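Local coordinates for protein-S-isoprenylcysteine O-methyltransferase (Tribolium castaneum, PDB 5V7P) that methylates the C-terminal carboxylate of isoprenylated cysteines, transferring a methyl group from S-adenosyl-L-methionine to protein substrates at the endoplasmic reticulum membrane, at residues A[30-35]-A[39-44]; A[107-112]-A[175-180]; A[171-176]-A[182-187]. All blocks are in the same frame, centred on the assembly; numbering follows the deposited sequence.

Interaction 1 (A[30-35]-A[39-44]); sequences YGITNL and TLIVFF. With MPG ([(Z)-octadec-9-enyl] (2R)-2,3-bis(oxidanyl)propanoate), chain Y.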
loop_
_atom_site.group_PDB
_atom_site.type_symbol
_atom_site.label_atom_id
_atom_site.label_comp_id
_atom_site.label_asym_id
_atom_site.label_seq_id
_atom_site.Cartn_x
_atom_site.Cartn_y
_atom_site.Cartn_z
ATOM N N TYR A 30 22.192 25.575 -20.061
ATOM C CA TYR A 30 22.845 26.793 -19.597
ATOM C C TYR A 30 23.852 26.535 -18.478
ATOM O O TYR A 30 24.262 27.478 -17.791
ATOM C CB TYR A 30 21.799 27.811 -19.138
ATOM C CG TYR A 30 21.149 28.563 -20.275
ATOM C CD1 TYR A 30 21.822 29.587 -20.928
ATOM C CD2 TYR A 30 19.863 28.252 -20.694
ATOM C CE1 TYR A 30 21.234 30.280 -21.968
ATOM C CE2 TYR A 30 19.267 28.939 -21.733
ATOM C CZ TYR A 30 19.956 29.952 -22.367
ATOM O OH TYR A 30 19.364 30.639 -23.402
ATOM N N GLY A 31 24.254 25.282 -18.282
ATOM C CA GLY A 31 25.304 24.954 -17.337
ATOM C C GLY A 31 24.950 25.238 -15.893
ATOM O O GLY A 31 25.829 25.234 -15.027
ATOM N N ILE A 32 23.668 25.480 -15.615
ATOM C CA ILE A 32 23.222 25.694 -14.243
ATOM C C ILE A 32 23.396 24.381 -13.491
ATOM O O ILE A 32 22.540 23.491 -13.568
ATOM C CB ILE A 32 21.765 26.191 -14.174
ATOM C CG1 ILE A 32 21.590 27.454 -15.024
ATOM C CG2 ILE A 32 21.373 26.472 -12.718
ATOM C CD1 ILE A 32 20.163 27.956 -15.113
ATOM N N THR A 33 24.503 24.255 -12.754
ATOM C CA THR A 33 24.904 22.985 -12.168
ATOM C C THR A 33 24.799 22.936 -10.651
ATOM O O THR A 33 24.665 21.840 -10.099
ATOM C CB THR A 33 26.352 22.648 -12.562
ATOM O OG1 THR A 33 26.667 21.312 -12.152
ATOM C CG2 THR A 33 27.350 23.622 -11.924
ATOM N N ASN A 34 24.867 24.074 -9.967
ATOM C CA ASN A 34 24.912 24.057 -8.512
ATOM C C ASN A 34 23.659 23.396 -7.948
ATOM O O ASN A 34 22.533 23.739 -8.323
ATOM C CB ASN A 34 25.059 25.474 -7.964
ATOM C CG ASN A 34 25.309 25.493 -6.472
ATOM O OD1 ASN A 34 24.372 25.524 -5.677
ATOM N ND2 ASN A 34 26.578 25.459 -6.081
ATOM N N LEU A 35 23.867 22.446 -7.035
ATOM C CA LEU A 35 22.756 21.680 -6.480
ATOM C C LEU A 35 21.724 22.587 -5.819
ATOM O O LEU A 35 20.517 22.344 -5.932
ATOM C CB LEU A 35 23.291 20.651 -5.482
ATOM C CG LEU A 35 22.283 19.880 -4.622
ATOM C CD1 LEU A 35 21.463 18.914 -5.463
ATOM C CD2 LEU A 35 23.010 19.144 -3.510
ATOM N N THR A 39 17.881 23.329 -6.837
ATOM C CA THR A 39 16.876 23.117 -5.801
ATOM C C THR A 39 15.923 24.302 -5.717
ATOM O O THR A 39 14.698 24.130 -5.705
ATOM C CB THR A 39 17.560 22.880 -4.451
ATOM O OG1 THR A 39 18.405 21.726 -4.539
ATOM C CG2 THR A 39 16.532 22.661 -3.340
ATOM N N LEU A 40 16.468 25.518 -5.665
ATOM C CA LEU A 40 15.626 26.694 -5.480
ATOM C C LEU A 40 14.832 27.026 -6.737
ATOM O O LEU A 40 13.723 27.562 -6.640
ATOM C CB LEU A 40 16.484 27.883 -5.047
ATOM C CG LEU A 40 17.189 27.711 -3.697
ATOM C CD1 LEU A 40 18.141 28.868 -3.437
ATOM C CD2 LEU A 40 16.184 27.584 -2.555
ATOM N N ILE A 41 15.369 26.716 -7.919
ATOM C CA ILE A 41 14.595 26.895 -9.144
ATOM C C ILE A 41 13.397 25.954 -9.150
ATOM O O ILE A 41 12.280 26.348 -9.507
ATOM C CB ILE A 41 15.485 26.687 -10.385
ATOM C CG1 ILE A 41 16.494 27.832 -10.504
ATOM C CG2 ILE A 41 14.631 26.594 -11.660
ATOM C CD1 ILE A 41 17.483 27.686 -11.654
ATOM N N VAL A 42 13.610 24.696 -8.760
ATOM C CA VAL A 42 12.511 23.739 -8.687
ATOM C C VAL A 42 11.533 24.138 -7.590
ATOM O O VAL A 42 10.313 24.132 -7.788
ATOM C CB VAL A 42 13.058 22.314 -8.474
ATOM C CG1 VAL A 42 11.960 21.351 -8.011
ATOM C CG2 VAL A 42 13.692 21.801 -9.763
ATOM N N PHE A 43 12.056 24.491 -6.413
ATOM C CA PHE A 43 11.187 24.915 -5.320
ATOM C C PHE A 43 10.347 26.121 -5.724
ATOM O O PHE A 43 9.143 26.168 -5.449
ATOM C CB PHE A 43 12.021 25.231 -4.080
ATOM C CG PHE A 43 11.207 25.654 -2.893
ATOM C CD1 PHE A 43 10.586 24.710 -2.090
ATOM C CD2 PHE A 43 11.066 26.995 -2.575
ATOM C CE1 PHE A 43 9.838 25.096 -0.994
ATOM C CE2 PHE A 43 10.318 27.387 -1.480
ATOM C CZ PHE A 43 9.703 26.436 -0.688
ATOM N N PHE A 44 10.965 27.103 -6.386
ATOM C CA PHE A 44 10.233 28.284 -6.831
ATOM C C PHE A 44 9.010 27.895 -7.655
ATOM O O PHE A 44 7.893 28.356 -7.390
ATOM C CB PHE A 44 11.160 29.195 -7.638
ATOM C CG PHE A 44 10.458 30.356 -8.292
ATOM C CD1 PHE A 44 10.207 31.520 -7.586
ATOM C CD2 PHE A 44 10.062 30.286 -9.617
ATOM C CE1 PHE A 44 9.565 32.589 -8.187
ATOM C CE2 PHE A 44 9.421 31.350 -10.224
ATOM C CZ PHE A 44 9.173 32.503 -9.508
HETATM C C2 MPG Y . 23.081 18.655 -10.747
HETATM C C3 MPG Y . 21.657 19.191 -10.603
HETATM C C4 MPG Y . 21.068 18.683 -9.290
HETATM C C5 MPG Y . 19.591 18.341 -9.473
HETATM C C6 MPG Y . 19.017 17.914 -8.123
HETATM C C7 MPG Y . 17.779 18.739 -7.761
HETATM C C8 MPG Y . 17.666 18.906 -6.245
HETATM C C9 MPG Y . 16.595 17.974 -5.681
HETATM C C10 MPG Y . 16.557 17.684 -4.394
HETATM C C11 MPG Y . 17.585 18.269 -3.423
HETATM C C12 MPG Y . 17.112 18.061 -1.985
HETATM C C13 MPG Y . 17.780 19.091 -1.077
HETATM O O1 MPG Y . 25.045 18.740 -12.102
HETATM C C1 MPG Y . 23.734 19.231 -12.000
HETATM C CXD MPG Y . 26.998 18.846 -13.735
HETATM O O2 MPG Y . 27.369 18.092 -14.855
HETATM C C21 MPG Y . 27.879 18.455 -12.550
HETATM O O3 MPG Y . 29.137 19.059 -12.690
HETATM O O4 MPG Y . 24.800 18.224 -14.273
HETATM C CX3 MPG Y . 25.529 18.576 -13.408
#
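T39 and L35 meet through a single acceptor, the carbonyl oxygen of L35, which takes two bonds from T39: OG1 reaches L35 O at 2.6 Å, and the N of T39 reaches the same oxygen at 3.0 Å. The two donors come in from opposite faces of the carbonyl plane, OG1 tilted 33° out of it and N tilted 28°. The hydroxyl half of this grip depends on chi1 (-60°), which turns OG1 away from its own carbonyl carbon and back along the helix to the preceding turn. A valine here has no hydroxyl to offer, so the L35 carbonyl would be left with the backbone bond alone and this first turn of the helix would probably be held less firmly. T39 OG1 also sits 3.4 Å from C8 of a bound octadecenyl glycerate lipid (MPG), whose C6 lies 3.7 Å from L35 CD1. T33 OG1 donates to the ester O1 of the lipid at 3.0 Å.

Two residues on, I41 sends CD1 to within 4.2 Å of I32 CG2, an apolar touch of methyl on methyl. I41 rests in addition on I23 and N27 of helix 4-29, and a second lipid molecule lies against it.

Before the helix, N34 occupies the N-cap position, its OD1 bonded to V36 N, while ND2 of N38 binds the carbonyls of I32 and N34. Together these features describe a turn, probably lumenal, joining two predicted transmembrane helices, a helical hairpin whose second helix, 35-56, starts with an asparagine N-cap.

Interaction 2 (A[107-112]-A[175-180]); sequences FLAIAI and TAILTA. With MPG ([(Z)-octadec-9-enyl] (2R)-2,3-bis(oxidanyl)propanoate), chain B.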
loop_
_atom_site.group_PDB
_atom_site.type_symbol
_atom_site.label_atom_id
_atom_site.label_comp_id
_atom_site.label_asym_id
_atom_site.label_seq_id
_atom_site.Cartn_x
_atom_site.Cartn_y
_atom_site.Cartn_z
ATOM N N PHE A 107 -2.622 4.754 -8.791
ATOM C CA PHE A 107 -3.845 5.550 -8.788
ATOM C C PHE A 107 -4.583 5.421 -10.112
ATOM O O PHE A 107 -5.807 5.247 -10.137
ATOM C CB PHE A 107 -3.510 7.016 -8.507
ATOM C CG PHE A 107 -4.709 7.924 -8.490
ATOM C CD1 PHE A 107 -5.221 8.446 -9.668
ATOM C CD2 PHE A 107 -5.317 8.266 -7.295
ATOM C CE1 PHE A 107 -6.323 9.281 -9.653
ATOM C CE2 PHE A 107 -6.416 9.102 -7.275
ATOM C CZ PHE A 107 -6.919 9.609 -8.457
ATOM N N LEU A 108 -3.856 5.508 -11.227
ATOM C CA LEU A 108 -4.501 5.457 -12.533
ATOM C C LEU A 108 -5.170 4.109 -12.761
ATOM O O LEU A 108 -6.273 4.040 -13.316
ATOM C CB LEU A 108 -3.475 5.746 -13.627
ATOM C CG LEU A 108 -3.996 6.039 -15.036
ATOM C CD1 LEU A 108 -4.950 7.222 -15.043
ATOM C CD2 LEU A 108 -2.826 6.302 -15.976
ATOM N N ALA A 109 -4.522 3.024 -12.331
ATOM C CA ALA A 109 -5.118 1.699 -12.478
ATOM C C ALA A 109 -6.464 1.623 -11.767
ATOM O O ALA A 109 -7.450 1.133 -12.331
ATOM C CB ALA A 109 -4.159 0.633 -11.945
ATOM N N ILE A 110 -6.527 2.109 -10.525
ATOM C CA ILE A 110 -7.787 2.087 -9.787
ATOM C C ILE A 110 -8.811 2.996 -10.453
ATOM O O ILE A 110 -10.001 2.665 -10.527
ATOM C CB ILE A 110 -7.551 2.482 -8.316
ATOM C CG1 ILE A 110 -6.636 1.467 -7.619
ATOM C CG2 ILE A 110 -8.870 2.620 -7.562
ATOM C CD1 ILE A 110 -7.116 0.020 -7.670
ATOM N N ALA A 111 -8.374 4.157 -10.940
ATOM C CA ALA A 111 -9.297 5.056 -11.622
ATOM C C ALA A 111 -9.879 4.399 -12.867
ATOM O O ALA A 111 -11.073 4.543 -13.155
ATOM C CB ALA A 111 -8.586 6.358 -11.980
ATOM N N ILE A 112 -9.050 3.671 -13.618
ATOM C CA ILE A 112 -9.539 2.957 -14.795
ATOM C C ILE A 112 -10.447 1.810 -14.377
ATOM O O ILE A 112 -11.548 1.637 -14.916
ATOM C CB ILE A 112 -8.356 2.447 -15.639
ATOM C CG1 ILE A 112 -7.568 3.622 -16.221
ATOM C CG2 ILE A 112 -8.845 1.522 -16.763
ATOM C CD1 ILE A 112 -6.242 3.216 -16.843
ATOM N N THR A 175 -1.113 -5.571 -14.720
ATOM C CA THR A 175 -1.903 -6.547 -15.463
ATOM C C THR A 175 -2.895 -7.251 -14.550
ATOM O O THR A 175 -4.061 -7.439 -14.916
ATOM C CB THR A 175 -0.987 -7.564 -16.143
ATOM O OG1 THR A 175 -0.121 -8.162 -15.173
ATOM C CG2 THR A 175 -0.162 -6.895 -17.228
ATOM N N ALA A 176 -2.453 -7.642 -13.354
ATOM C CA ALA A 176 -3.357 -8.284 -12.406
ATOM C C ALA A 176 -4.539 -7.381 -12.074
ATOM O O ALA A 176 -5.687 -7.838 -12.040
ATOM C CB ALA A 176 -2.597 -8.662 -11.133
ATOM N N ILE A 177 -4.280 -6.093 -11.833
ATOM C CA ILE A 177 -5.361 -5.166 -11.506
ATOM C C ILE A 177 -6.348 -5.077 -12.662
ATOM O O ILE A 177 -7.568 -5.070 -12.459
ATOM C CB ILE A 177 -4.791 -3.782 -11.139
ATOM C CG1 ILE A 177 -3.883 -3.895 -9.912
ATOM C CG2 ILE A 177 -5.921 -2.789 -10.866
ATOM C CD1 ILE A 177 -3.128 -2.622 -9.570
ATOM N N LEU A 178 -5.837 -5.006 -13.894
ATOM C CA LEU A 178 -6.713 -4.973 -15.061
ATOM C C LEU A 178 -7.476 -6.282 -15.216
ATOM O O LEU A 178 -8.667 -6.277 -15.547
ATOM C CB LEU A 178 -5.895 -4.679 -16.317
ATOM C CG LEU A 178 -5.512 -3.217 -16.547
ATOM C CD1 LEU A 178 -4.064 -3.092 -17.005
ATOM C CD2 LEU A 178 -6.446 -2.589 -17.568
ATOM N N THR A 179 -6.808 -7.414 -14.978
ATOM C CA THR A 179 -7.461 -8.709 -15.136
ATOM C C THR A 179 -8.539 -8.916 -14.080
ATOM O O THR A 179 -9.596 -9.489 -14.367
ATOM C CB THR A 179 -6.422 -9.827 -15.066
ATOM O OG1 THR A 179 -5.388 -9.580 -16.026
ATOM C CG2 THR A 179 -7.058 -11.179 -15.359
ATOM N N ALA A 180 -8.290 -8.460 -12.852
ATOM C CA ALA A 180 -9.265 -8.604 -11.780
ATOM C C ALA A 180 -10.434 -7.639 -11.916
ATOM O O ALA A 180 -11.499 -7.897 -11.347
ATOM C CB ALA A 180 -8.588 -8.394 -10.426
HETATM C C2 MPG B . -5.689 -7.559 -19.064
HETATM C C3 MPG B . -4.677 -7.696 -20.203
HETATM C C4 MPG B . -3.412 -6.905 -19.883
HETATM C C5 MPG B . -2.249 -7.485 -20.684
HETATM C C6 MPG B . -1.140 -6.443 -20.824
HETATM C C7 MPG B . 0.128 -7.121 -21.340
HETATM C C8 MPG B . 1.350 -6.280 -20.979
HETATM C C9 MPG B . 2.374 -6.377 -22.111
HETATM C C10 MPG B . 3.294 -5.452 -22.299
HETATM C C11 MPG B . 3.393 -4.221 -21.395
HETATM C C12 MPG B . 4.777 -3.587 -21.530
HETATM C C13 MPG B . 4.648 -2.065 -21.547
HETATM C C14 MPG B . 6.027 -1.439 -21.345
HETATM O O1 MPG B . -8.053 -7.835 -18.868
HETATM C C1 MPG B . -7.064 -7.164 -19.599
HETATM C CXD MPG B . -10.573 -8.096 -18.930
HETATM O O2 MPG B . -11.563 -7.518 -18.127
HETATM C C21 MPG B . -10.238 -9.492 -18.409
HETATM O O3 MPG B . -11.415 -10.151 -18.031
HETATM O O4 MPG B . -9.416 -6.049 -18.861
HETATM C CX3 MPG B . -9.316 -7.230 -18.885
#
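A109 and I177 bring helices 90-113 and 156-180 close together, their CA atoms 6.9 Å apart. The alanine has nothing beyond CB, and that methyl meets both arms of the isoleucine: CG2 of I177 at 4.0 Å and CD1 of I177 at 4.2 Å. Placing CG1 of I177 anti to its carbonyl carbon (chi1 -61°) turns CG2 anti to the backbone N, and both branches then lean on the facing helix. I110 starts out pointing away from helix 156-180, yet a bend at chi2 (-56°) brings its CD1 back to 4.4 Å from CG2 of I177. I177 is therefore the centre of the close packing, and E106 and V113 of helix 90-113 extend its contact along the same helix.

Toward I112 and L178 the fit opens. CG2 of I112 and CD2 of L178 come no closer than 4.8 Å, and here the surroundings are hydrocarbon: an undecane lies against I112 and a decane against L178, as expected of a side turned to lipid. The outer side of helix 156-180 carries a lipid too, with T175 CG2 3.8 Å from its C6. Nearby, the carbonyl oxygen of T175 accepts from T179 OG1 at 2.8 Å as well as from T179 N; the hydroxyl stands 46° out of the carbonyl plane. The polar atom of T179 is thus satisfied inside its own helix.

On the inner side, A176 packs on P210 and S211, and the side chain of I177 is about 7 Å from the bound S-adenosyl-L-homocysteine (nearest atoms). The arrangement is a close transmembrane helix pair, consistent with a small residue, A109, at the point of closest approach, standing beside the cofactor pocket of an isoprenylcysteine carboxyl methyltransferase.

Interaction 3 (A[171-176]-A[182-187]); sequences VLRKTA and SNFNHL. With SAH (S-adenosyl-L-homocysteine), chain C; MPG ([(Z)-octadec-9-enyl] (2R)-2,3-bis(oxidanyl)propanoate), chain R.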
loop_
_atom_site.group_PDB
_atom_site.type_symbol
_atom_site.label_atom_id
_atom_site.label_comp_id
_atom_site.label_asym_id
_atom_site.label_seq_id
_atom_site.Cartn_x
_atom_site.Cartn_y
_atom_site.Cartn_z
ATOM N N VAL A 171 4.769 -4.541 -14.382
ATOM C CA VAL A 171 3.897 -5.071 -15.425
ATOM C C VAL A 171 3.004 -6.164 -14.855
ATOM O O VAL A 171 1.789 -6.177 -15.079
ATOM C CB VAL A 171 4.733 -5.578 -16.615
ATOM C CG1 VAL A 171 3.844 -6.235 -17.670
ATOM C CG2 VAL A 171 5.511 -4.427 -17.236
ATOM N N LEU A 172 3.592 -7.094 -14.099
ATOM C CA LEU A 172 2.797 -8.138 -13.461
ATOM C C LEU A 172 1.690 -7.529 -12.613
ATOM O O LEU A 172 0.528 -7.944 -12.691
ATOM C CB LEU A 172 3.696 -9.028 -12.596
ATOM C CG LEU A 172 3.285 -10.489 -12.373
ATOM C CD1 LEU A 172 3.879 -11.010 -11.071
ATOM C CD2 LEU A 172 1.777 -10.694 -12.390
ATOM N N ARG A 173 2.037 -6.526 -11.803
ATOM C CA ARG A 173 1.080 -5.929 -10.878
ATOM C C ARG A 173 -0.092 -5.302 -11.625
ATOM O O ARG A 173 -1.258 -5.623 -11.365
ATOM C CB ARG A 173 1.790 -4.886 -10.010
ATOM C CG ARG A 173 0.882 -4.135 -9.045
ATOM C CD ARG A 173 1.157 -4.521 -7.619
ATOM N NE ARG A 173 -0.028 -4.348 -6.782
ATOM C CZ ARG A 173 -0.325 -3.247 -6.101
ATOM N NH1 ARG A 173 -1.435 -3.195 -5.377
ATOM N NH2 ARG A 173 0.484 -2.198 -6.132
ATOM N N LYS A 174 0.203 -4.389 -12.552
ATOM C CA LYS A 174 -0.861 -3.650 -13.224
ATOM C C LYS A 174 -1.722 -4.569 -14.084
ATOM O O LYS A 174 -2.939 -4.377 -14.176
ATOM C CB LYS A 174 -0.266 -2.520 -14.060
ATOM C CG LYS A 174 -0.202 -1.184 -13.331
ATOM C CD LYS A 174 0.584 -1.278 -12.028
ATOM C CE LYS A 174 0.568 0.043 -11.278
ATOM N NZ LYS A 174 1.344 -0.022 -10.005
ATOM N N THR A 175 -1.113 -5.571 -14.720
ATOM C CA THR A 175 -1.903 -6.547 -15.463
ATOM C C THR A 175 -2.895 -7.251 -14.550
ATOM O O THR A 175 -4.061 -7.439 -14.916
ATOM C CB THR A 175 -0.987 -7.564 -16.143
ATOM O OG1 THR A 175 -0.121 -8.162 -15.173
ATOM C CG2 THR A 175 -0.162 -6.895 -17.228
ATOM N N ALA A 176 -2.453 -7.642 -13.354
ATOM C CA ALA A 176 -3.357 -8.284 -12.406
ATOM C C ALA A 176 -4.539 -7.381 -12.074
ATOM O O ALA A 176 -5.687 -7.838 -12.040
ATOM C CB ALA A 176 -2.597 -8.662 -11.133
ATOM N N SER A 182 -13.150 -4.899 -11.395
ATOM C CA SER A 182 -13.735 -4.413 -10.153
ATOM C C SER A 182 -13.613 -5.415 -9.010
ATOM O O SER A 182 -13.999 -5.084 -7.883
ATOM C CB SER A 182 -15.206 -4.053 -10.376
ATOM O OG SER A 182 -15.906 -5.117 -10.996
ATOM N N ASN A 183 -13.098 -6.620 -9.261
ATOM C CA ASN A 183 -12.814 -7.558 -8.183
ATOM C C ASN A 183 -11.544 -7.206 -7.420
ATOM O O ASN A 183 -11.323 -7.750 -6.332
ATOM C CB ASN A 183 -12.693 -8.981 -8.734
ATOM C CG ASN A 183 -13.883 -9.382 -9.581
ATOM O OD1 ASN A 183 -14.954 -9.689 -9.060
ATOM N ND2 ASN A 183 -13.697 -9.387 -10.897
ATOM N N PHE A 184 -10.705 -6.326 -7.961
ATOM C CA PHE A 184 -9.534 -5.849 -7.244
ATOM C C PHE A 184 -9.943 -4.790 -6.229
ATOM O O PHE A 184 -10.972 -4.124 -6.374
ATOM C CB PHE A 184 -8.502 -5.267 -8.216
ATOM C CG PHE A 184 -7.162 -4.987 -7.588
ATOM C CD1 PHE A 184 -6.202 -5.982 -7.500
ATOM C CD2 PHE A 184 -6.864 -3.730 -7.085
ATOM C CE1 PHE A 184 -4.973 -5.731 -6.922
ATOM C CE2 PHE A 184 -5.633 -3.474 -6.505
ATOM C CZ PHE A 184 -4.687 -4.477 -6.425
ATOM N N ASN A 185 -9.127 -4.641 -5.190
ATOM C CA ASN A 185 -9.375 -3.622 -4.179
ATOM C C ASN A 185 -8.105 -3.432 -3.367
ATOM O O ASN A 185 -7.487 -4.414 -2.945
ATOM C CB ASN A 185 -10.541 -4.018 -3.268
ATOM C CG ASN A 185 -11.169 -2.827 -2.571
ATOM O OD1 ASN A 185 -10.473 -1.940 -2.077
ATOM N ND2 ASN A 185 -12.496 -2.797 -2.537
ATOM N N HIS A 186 -7.712 -2.172 -3.164
ATOM C CA HIS A 186 -6.570 -1.886 -2.306
ATOM C C HIS A 186 -6.810 -2.340 -0.874
ATOM O O HIS A 186 -5.845 -2.574 -0.139
ATOM C CB HIS A 186 -6.254 -0.388 -2.332
ATOM C CG HIS A 186 -5.349 0.021 -3.452
ATOM N ND1 HIS A 186 -5.410 1.266 -4.042
ATOM C CD2 HIS A 186 -4.352 -0.645 -4.083
ATOM C CE1 HIS A 186 -4.495 1.347 -4.990
ATOM N NE2 HIS A 186 -3.840 0.201 -5.036
ATOM N N LEU A 187 -8.068 -2.473 -0.469
ATOM C CA LEU A 187 -8.433 -2.919 0.867
ATOM C C LEU A 187 -9.009 -4.324 0.791
ATOM O O LEU A 187 -9.908 -4.588 -0.016
ATOM C CB LEU A 187 -9.451 -1.966 1.499
ATOM C CG LEU A 187 -8.898 -0.722 2.198
ATOM C CD1 LEU A 187 -7.867 0.004 1.346
ATOM C CD2 LEU A 187 -10.041 0.214 2.558
HETATM N N SAH C . -4.532 -11.009 -3.842
HETATM C CA SAH C . -4.848 -10.642 -5.216
HETATM C CB SAH C . -5.788 -9.443 -5.243
HETATM C CG SAH C . -5.338 -8.261 -4.390
HETATM S SD SAH C . -6.633 -6.998 -4.283
HETATM C C SAH C . -3.578 -10.331 -6.004
HETATM O O SAH C . -2.504 -10.142 -5.431
HETATM O OXT SAH C . -3.591 -10.260 -7.234
HETATM C "C5'" SAH C . -7.431 -7.719 -2.819
HETATM C "C4'" SAH C . -8.878 -8.131 -3.057
HETATM O "O4'" SAH C . -8.958 -9.008 -4.162
HETATM C "C3'" SAH C . -9.427 -8.871 -1.846
HETATM O "O3'" SAH C . -10.561 -8.210 -1.332
HETATM C "C2'" SAH C . -9.782 -10.259 -2.336
HETATM O "O2'" SAH C . -11.046 -10.662 -1.859
HETATM C "C1'" SAH C . -9.750 -10.141 -3.858
HETATM N N9 SAH C . -9.197 -11.333 -4.533
HETATM C C8 SAH C . -8.039 -12.004 -4.237
HETATM N N7 SAH C . -7.893 -13.028 -5.107
HETATM C C5 SAH C . -8.940 -13.018 -5.958
HETATM C C6 SAH C . -9.283 -13.834 -7.024
HETATM N N6 SAH C . -8.509 -14.857 -7.375
HETATM N N1 SAH C . -10.441 -13.572 -7.720
HETATM C C2 SAH C . -11.247 -12.513 -7.362
HETATM N N3 SAH C . -10.899 -11.709 -6.300
HETATM C C4 SAH C . -9.764 -11.958 -5.610
HETATM C C2 MPG R . -2.519 -12.623 -20.075
HETATM C C3 MPG R . -1.493 -11.497 -19.982
HETATM C C4 MPG R . -0.096 -12.100 -20.078
HETATM C C5 MPG R . 0.946 -10.986 -20.017
HETATM C C6 MPG R . 1.263 -10.640 -18.564
HETATM C C7 MPG R . 2.594 -9.894 -18.494
HETATM C C8 MPG R . 3.087 -9.876 -17.053
HETATM C C9 MPG R . 4.583 -9.540 -17.041
HETATM C C10 MPG R . 5.494 -10.186 -16.339
HETATM C C11 MPG R . 5.212 -11.374 -15.416
HETATM C C12 MPG R . 6.113 -12.540 -15.800
HETATM C C13 MPG R . 7.552 -12.216 -15.408
HETATM O O1 MPG R . -4.661 -13.018 -21.019
HETATM C C1 MPG R . -3.903 -12.046 -20.355
HETATM C CXD MPG R . -6.925 -13.625 -21.968
HETATM O O2 MPG R . -7.206 -14.856 -21.364
HETATM C C21 MPG R . -6.195 -13.863 -23.288
HETATM O O3 MPG R . -6.826 -14.899 -23.991
HETATM O O4 MPG R . -6.529 -11.958 -20.349
HETATM C CX3 MPG R . -6.042 -12.789 -21.041
#
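R173 and H186 touch across this contact and both reach E106: its OE2 is gripped by R173 NH2 and K174 NZ in salt bridges, and its OE1 is hydrogen-bonded to H186 NE2. Through E106 of helix 90-113 this network ties helix 156-180 to the loop after it, which in this ICMT-family enzyme lines the S-adenosyl-L-homocysteine pocket. R173 gets there with CG anti to its backbone N (chi1 177°) and a bend at chi2 that carries the guanidinium toward the loop. The second terminal nitrogen, NH1, lies in the plane of the F184 ring, at the edge, 3.6 Å from CZ, with the two planes 52° apart. It also comes to the edge of the H186 ring, 4.1 Å from CD2 of H186. The loop itself is shaped by an Asx turn: N185 OD1 accepts from L187 N at 2.9 Å in a nearly straight bond (168°). N183 is fastened by its side chain to A180 O and V197 N.

On the far side of the helix, V171 CG1 lies 3.4 Å from C9 of a bound lipid. At the ligand, N185 O lies 3.0 Å from the sulfur SD of S-adenosyl-L-homocysteine, a position from which it would probably face the sulfonium of the methyl donor. The same sulfur rests over one face of F184, displaced toward the rim, with CE1 of F184 3.4 Å from SD.

Interactions 2 and 3 form one continuous packed cluster beside the S-adenosyl-L-homocysteine pocket, whereas interaction 1 stands apart. The centres of interactions 2 and 3 are about 5 Å apart; they share T175 and A176 of helix 156-180 and touch directly, I110 CG1 to H186 CE1 at 3.4 Å, I177 CG1 to F184 CZ at 3.6 Å and I110 CD1 to F184 CD2 at 3.8 Å. The helix pair of interaction 2 thus backs F184, which lies against the ligand sulfur, and the neighbouring H186. Interaction 1 lies on the opposite side of the chain's centre, its centre about 37 and 38 Å from theirs, at a turn that is probably lumenal. Bound lipid accompanies all three.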